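Local coordinates for protein type II restriction enzyme ngomi (PDB 1FIU) that recognises the double-stranded DNA sequence 5'-GCCGGC-3' and cleaves it after the first G, as a magnesium-dependent homotetrameric type II restriction endonuclease, at residues S31-D34 / R39-N42; N93-G98 / R102-R107. All coordinates share one frame; numbering follows the deposited sequence.

Interaction 1 of 2, residues S31-D34 / R39-N42; sequences SNAD and RSFN. With nucleotides of chain D.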
loop_
_atom_site.group_PDB
_atom_site.type_symbol
_atom_site.label_atom_id
_atom_site.label_comp_id
_atom_site.label_asym_id
_atom_site.label_seq_id
_atom_site.Cartn_x
_atom_site.Cartn_y
_atom_site.Cartn_z
ATOM N N SER I 31 -22.256 4.780 30.142
ATOM C CA SER I 31 -22.591 4.292 28.811
ATOM C C SER I 31 -21.520 4.124 27.744
ATOM O O SER I 31 -21.808 3.558 26.687
ATOM C CB SER I 31 -23.741 5.111 28.233
ATOM O OG SER I 31 -23.341 6.450 28.114
ATOM N N ASN I 32 -20.307 4.616 27.979
ATOM C CA ASN I 32 -19.262 4.365 26.988
ATOM C C ASN I 32 -18.247 3.376 27.578
ATOM O O ASN I 32 -17.201 3.104 26.984
ATOM C CB ASN I 32 -18.582 5.671 26.512
ATOM C CG ASN I 32 -17.911 6.422 27.619
ATOM O OD1 ASN I 32 -18.326 6.344 28.780
ATOM N ND2 ASN I 32 -16.866 7.175 27.279
ATOM N N ALA I 33 -18.574 2.822 28.752
ATOM C CA ALA I 33 -17.694 1.844 29.397
ATOM C C ALA I 33 -18.020 0.407 28.998
ATOM O O ALA I 33 -19.094 0.111 28.495
ATOM C CB ALA I 33 -17.807 1.963 30.932
ATOM N N ASP I 34 -17.054 -0.480 29.227
ATOM C CA ASP I 34 -17.221 -1.903 28.994
ATOM C C ASP I 34 -17.273 -2.393 30.451
ATOM O O ASP I 34 -16.241 -2.469 31.105
ATOM C CB ASP I 34 -15.982 -2.471 28.277
ATOM C CG ASP I 34 -15.986 -3.995 28.205
ATOM O OD1 ASP I 34 -16.917 -4.622 28.759
ATOM O OD2 ASP I 34 -15.050 -4.565 27.612
ATOM N N ARG I 39 -10.801 -1.266 34.730
ATOM C CA ARG I 39 -10.231 0.007 34.332
ATOM C C ARG I 39 -11.168 0.791 33.403
ATOM O O ARG I 39 -11.287 2.008 33.545
ATOM C CB ARG I 39 -8.841 -0.207 33.712
ATOM C CG ARG I 39 -7.803 -0.735 34.735
ATOM C CD ARG I 39 -6.399 -0.774 34.148
ATOM N NE ARG I 39 -5.394 -1.200 35.121
ATOM C CZ ARG I 39 -5.246 -2.450 35.555
ATOM N NH1 ARG I 39 -6.039 -3.418 35.104
ATOM N NH2 ARG I 39 -4.294 -2.734 36.437
ATOM N N SER I 40 -11.831 0.114 32.463
ATOM C CA SER I 40 -12.767 0.821 31.579
ATOM C C SER I 40 -13.882 1.458 32.413
ATOM O O SER I 40 -14.212 2.635 32.250
ATOM C CB SER I 40 -13.381 -0.139 30.554
ATOM O OG SER I 40 -14.272 0.541 29.661
ATOM N N PHE I 41 -14.458 0.655 33.308
ATOM C CA PHE I 41 -15.520 1.103 34.209
ATOM C C PHE I 41 -15.103 2.343 34.993
ATOM O O PHE I 41 -15.823 3.340 35.013
ATOM C CB PHE I 41 -15.853 -0.034 35.196
ATOM C CG PHE I 41 -16.908 0.326 36.208
ATOM C CD1 PHE I 41 -18.232 -0.057 36.013
ATOM C CD2 PHE I 41 -16.573 1.050 37.355
ATOM C CE1 PHE I 41 -19.217 0.276 36.949
ATOM C CE2 PHE I 41 -17.554 1.393 38.296
ATOM C CZ PHE I 41 -18.875 0.999 38.087
ATOM N N ASN I 42 -13.940 2.282 35.642
ATOM C CA ASN I 42 -13.464 3.412 36.436
ATOM C C ASN I 42 -13.042 4.638 35.641
ATOM O O ASN I 42 -13.267 5.776 36.077
ATOM C CB ASN I 42 -12.314 2.988 37.354
ATOM C CG ASN I 42 -12.768 2.023 38.419
ATOM O OD1 ASN I 42 -13.848 2.189 38.983
ATOM N ND2 ASN I 42 -11.955 1.015 38.704
ATOM P P DC D 5 -23.436 -10.654 28.739
ATOM O OP1 DC D 5 -24.545 -11.617 28.709
ATOM O OP2 DC D 5 -23.185 -9.841 29.942
ATOM O "O5'" DC D 5 -22.070 -11.406 28.443
ATOM C "C5'" DC D 5 -21.966 -12.340 27.382
ATOM C "C4'" DC D 5 -20.549 -12.854 27.292
ATOM O "O4'" DC D 5 -19.696 -11.855 26.690
ATOM C "C3'" DC D 5 -19.911 -13.190 28.646
ATOM O "O3'" DC D 5 -19.254 -14.455 28.544
ATOM C "C2'" DC D 5 -18.863 -12.112 28.837
ATOM C "C1'" DC D 5 -18.466 -11.832 27.398
ATOM N N1 DC D 5 -17.819 -10.545 27.135
ATOM C C2 DC D 5 -16.831 -10.479 26.117
ATOM O O2 DC D 5 -16.543 -11.511 25.492
ATOM N N3 DC D 5 -16.235 -9.296 25.853
ATOM C C4 DC D 5 -16.592 -8.196 26.540
ATOM N N4 DC D 5 -15.988 -7.037 26.235
ATOM C C5 DC D 5 -17.586 -8.237 27.572
ATOM C C6 DC D 5 -18.158 -9.422 27.836
#
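Ser40, Ala33 and Asp34 carry this contact, in which a DNA-facing loop is tied to the first turn of the helix that follows it. Ser40 buries the most surface. Its OG accepts a hydrogen bond from the backbone N of Asp34 at 3.0 Å, and the N-H to OG angle of 162° makes it nearly straight. The Ser40 hydroxyl stands anti to its own backbone nitrogen (chi1 -179°), which brings it to the loop backbone. There OG also packs against the CA of Ala33 at 3.7 Å and the CB of Asp34, likewise at 3.7 Å. The Ser40 CB rests near the Asp34 carbonyl oxygen. Ala33 points its methyl at the helix. This CB lies 3.9 Å from the carbonyl O of Ser40 and 4.1 Å from the CA of Phe41, while the Phe41 ring leads away from the loop.

The bond to Ser40 satisfies the backbone N-H of Asp34, and the carboxylate leads away from the helix and meets the DNA. Its OD2 accepts a hydrogen bond from N4 of cytosine DC5 of chain D at 3.0 Å, with a bent N-H to acceptor angle of 133°. N4 lies on the major-groove edge of a base pair, so the bond is consistent with direct reading of the base. OD2 also forms a salt bridge with Arg227, which would favour the negative charge, and OD1 is hydrogen-bonded to Ser36 OG. The contact joins the loop between helices 4-18 and 38-50 to the start of helix 38-50. Ala33 also touches Ala44 further along that helix, and Arg227 comes from helix 225-232.

Interaction 2 of 2, residues N93-G98 / R102-R107; sequences NVKQVG and RLEIAR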
loop_
_atom_site.group_PDB
_atom_site.type_symbol
_atom_site.label_atom_id
_atom_site.label_comp_id
_atom_site.label_asym_id
_atom_site.label_seq_id
_atom_site.Cartn_x
_atom_site.Cartn_y
_atom_site.Cartn_z
ATOM N N ASN I 93 -19.106 22.797 3.575
ATOM C CA ASN I 93 -20.300 22.094 4.010
ATOM C C ASN I 93 -19.837 20.951 4.888
ATOM O O ASN I 93 -18.823 20.304 4.603
ATOM C CB ASN I 93 -21.066 21.541 2.819
ATOM C CG ASN I 93 -21.460 22.628 1.838
ATOM O OD1 ASN I 93 -22.157 23.586 2.200
ATOM N ND2 ASN I 93 -21.011 22.494 0.593
ATOM N N VAL I 94 -20.564 20.708 5.965
ATOM C CA VAL I 94 -20.206 19.606 6.863
ATOM C C VAL I 94 -21.447 18.756 7.005
ATOM O O VAL I 94 -22.520 19.278 7.306
ATOM C CB VAL I 94 -19.817 20.116 8.268
ATOM C CG1 VAL I 94 -19.445 18.918 9.177
ATOM C CG2 VAL I 94 -18.667 21.076 8.174
ATOM N N LYS I 95 -21.342 17.458 6.781
ATOM C CA LYS I 95 -22.531 16.653 6.936
ATOM C C LYS I 95 -22.341 15.201 7.290
ATOM O O LYS I 95 -21.351 14.551 6.925
ATOM C CB LYS I 95 -23.424 16.738 5.700
ATOM C CG LYS I 95 -22.937 15.928 4.521
ATOM C CD LYS I 95 -23.979 15.877 3.415
ATOM C CE LYS I 95 -23.488 15.031 2.256
ATOM N NZ LYS I 95 -24.403 15.073 1.074
ATOM N N GLN I 96 -23.321 14.713 8.046
ATOM C CA GLN I 96 -23.354 13.334 8.452
ATOM C C GLN I 96 -23.869 12.645 7.200
ATOM O O GLN I 96 -24.912 13.026 6.645
ATOM C CB GLN I 96 -24.305 13.178 9.638
ATOM C CG GLN I 96 -24.524 11.758 10.009
ATOM C CD GLN I 96 -25.460 11.591 11.181
ATOM O OE1 GLN I 96 -26.260 12.478 11.501
ATOM N NE2 GLN I 96 -25.375 10.439 11.824
ATOM N N VAL I 97 -23.136 11.651 6.725
ATOM C CA VAL I 97 -23.526 10.994 5.494
ATOM C C VAL I 97 -24.681 10.007 5.558
ATOM O O VAL I 97 -25.698 10.208 4.892
ATOM C CB VAL I 97 -22.326 10.289 4.851
ATOM C CG1 VAL I 97 -22.741 9.687 3.510
ATOM C CG2 VAL I 97 -21.194 11.287 4.651
ATOM N N GLY I 98 -24.518 8.939 6.331
ATOM C CA GLY I 98 -25.555 7.924 6.431
ATOM C C GLY I 98 -25.315 6.811 5.420
ATOM O O GLY I 98 -25.317 7.064 4.215
ATOM N N ARG I 102 -24.702 5.282 -0.993
ATOM C CA ARG I 102 -23.713 4.497 -1.715
ATOM C C ARG I 102 -23.220 5.414 -2.838
ATOM O O ARG I 102 -24.013 6.094 -3.492
ATOM C CB ARG I 102 -24.363 3.230 -2.275
ATOM C CG ARG I 102 -25.027 2.389 -1.188
ATOM C CD ARG I 102 -25.937 1.301 -1.752
ATOM N NE ARG I 102 -26.822 0.750 -0.719
ATOM C CZ ARG I 102 -27.785 -0.139 -0.949
ATOM N NH1 ARG I 102 -27.997 -0.593 -2.180
ATOM N NH2 ARG I 102 -28.550 -0.563 0.051
ATOM N N LEU I 103 -21.910 5.448 -3.042
ATOM C CA LEU I 103 -21.322 6.301 -4.067
ATOM C C LEU I 103 -21.469 7.793 -3.755
ATOM O O LEU I 103 -21.339 8.630 -4.647
ATOM C CB LEU I 103 -21.919 6.002 -5.451
ATOM C CG LEU I 103 -21.495 4.697 -6.141
ATOM C CD1 LEU I 103 -22.075 4.672 -7.559
ATOM C CD2 LEU I 103 -19.969 4.584 -6.190
ATOM N N GLU I 104 -21.748 8.127 -2.496
ATOM C CA GLU I 104 -21.851 9.532 -2.102
ATOM C C GLU I 104 -20.494 10.185 -2.393
ATOM O O GLU I 104 -20.446 11.318 -2.876
ATOM C CB GLU I 104 -22.173 9.657 -0.606
ATOM C CG GLU I 104 -21.952 11.056 0.026
ATOM C CD GLU I 104 -22.928 12.118 -0.462
ATOM O OE1 GLU I 104 -24.017 11.755 -0.967
ATOM O OE2 GLU I 104 -22.623 13.328 -0.327
ATOM N N ILE I 105 -19.398 9.475 -2.118
ATOM C CA ILE I 105 -18.085 10.068 -2.376
ATOM C C ILE I 105 -17.827 10.339 -3.848
ATOM O O ILE I 105 -16.967 11.161 -4.156
ATOM C CB ILE I 105 -16.858 9.239 -1.874
ATOM C CG1 ILE I 105 -16.882 7.840 -2.471
ATOM C CG2 ILE I 105 -16.783 9.254 -0.360
ATOM C CD1 ILE I 105 -15.565 7.134 -2.320
ATOM N N ALA I 106 -18.549 9.662 -4.747
ATOM C CA ALA I 106 -18.344 9.913 -6.179
ATOM C C ALA I 106 -18.958 11.240 -6.604
ATOM O O ALA I 106 -18.819 11.648 -7.761
ATOM C CB ALA I 106 -18.908 8.772 -7.036
ATOM N N ARG I 107 -19.632 11.921 -5.683
ATOM C CA ARG I 107 -20.180 13.227 -6.020
ATOM C C ARG I 107 -19.077 14.276 -5.886
ATOM O O ARG I 107 -19.282 15.440 -6.229
ATOM C CB ARG I 107 -21.339 13.593 -5.086
ATOM C CG ARG I 107 -22.418 12.520 -5.052
ATOM C CD ARG I 107 -23.778 13.056 -4.634
ATOM N NE ARG I 107 -23.765 13.735 -3.348
ATOM C CZ ARG I 107 -24.864 14.181 -2.746
ATOM N NH1 ARG I 107 -26.045 14.012 -3.324
ATOM N NH2 ARG I 107 -24.789 14.784 -1.570
#
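A small salt-bridge network links the outermost strand of the sheet within this chain to the loop after it, in a nuclease of the PD-(D/E)XK clan. Glu104 is the shared acceptor. Its OE2 takes a hydrogen-bonded salt bridge from Lys95 NZ at 2.9 Å. The ammonium comes from above the carboxylate, 45° out of its plane. Arg107 NH2 reaches the same Glu104 OE2, also at 2.9 Å, but at 126° this hydrogen bond is weak. Tyr108 OH is a further hydrogen-bond partner of OE2.

The Lys95 and Glu104 side chains approach from opposite directions. Lys95 is extended beyond CG, while Glu104 bends at chi2 (68°). The lysine CE comes within 3.2 Å of Glu104 OE2. Arg107 crosses Lys95 at about a right angle, and Lys95 NZ lies at the edge of the guanidinium. The 2.7 Å between Lys95 NZ and Arg107 NH2 is not a bond, since both are donors, and such closeness makes their exact placement doubtful. Both cations share the one carboxylate oxygen, which would favour its negative charge.

Beside the charges lies one apolar touch. Val97 CG1 meets Glu104 CG at 3.8 Å, against the aliphatic part of the glutamate. The Val97 side chain is about 8 Å from a magnesium ion.

The loop residues 105-107 form a short 3-10 turn before helix 113-121. Strand 92-96 pairs with strand 141-145, where Ile142 touches Lys95, Val97 and Glu104. Just past the end of strand 92-96, Val97 is hydrogen-bonded through its backbone to Asp140, a magnesium ligand.

Interaction 1 comes first along the chain and closes before interaction 2 opens. Their centres are 32 Å apart, on opposite sides of the chain's centre, and their nearest atoms are about 17 Å apart, so the two do not touch. They share no helix or strand. Residues 31-34 and 39-42 belong to the loop before helix 38-50, which contacts a base, and to that helix. Residues 93-98 and 102-107 belong to strand 92-96, outermost within this chain in the six-stranded mixed sheet, and the loop after it, near the magnesium site. One subunit thus holds a base contact and the surroundings of its cleavage centre in separate parts of the fold.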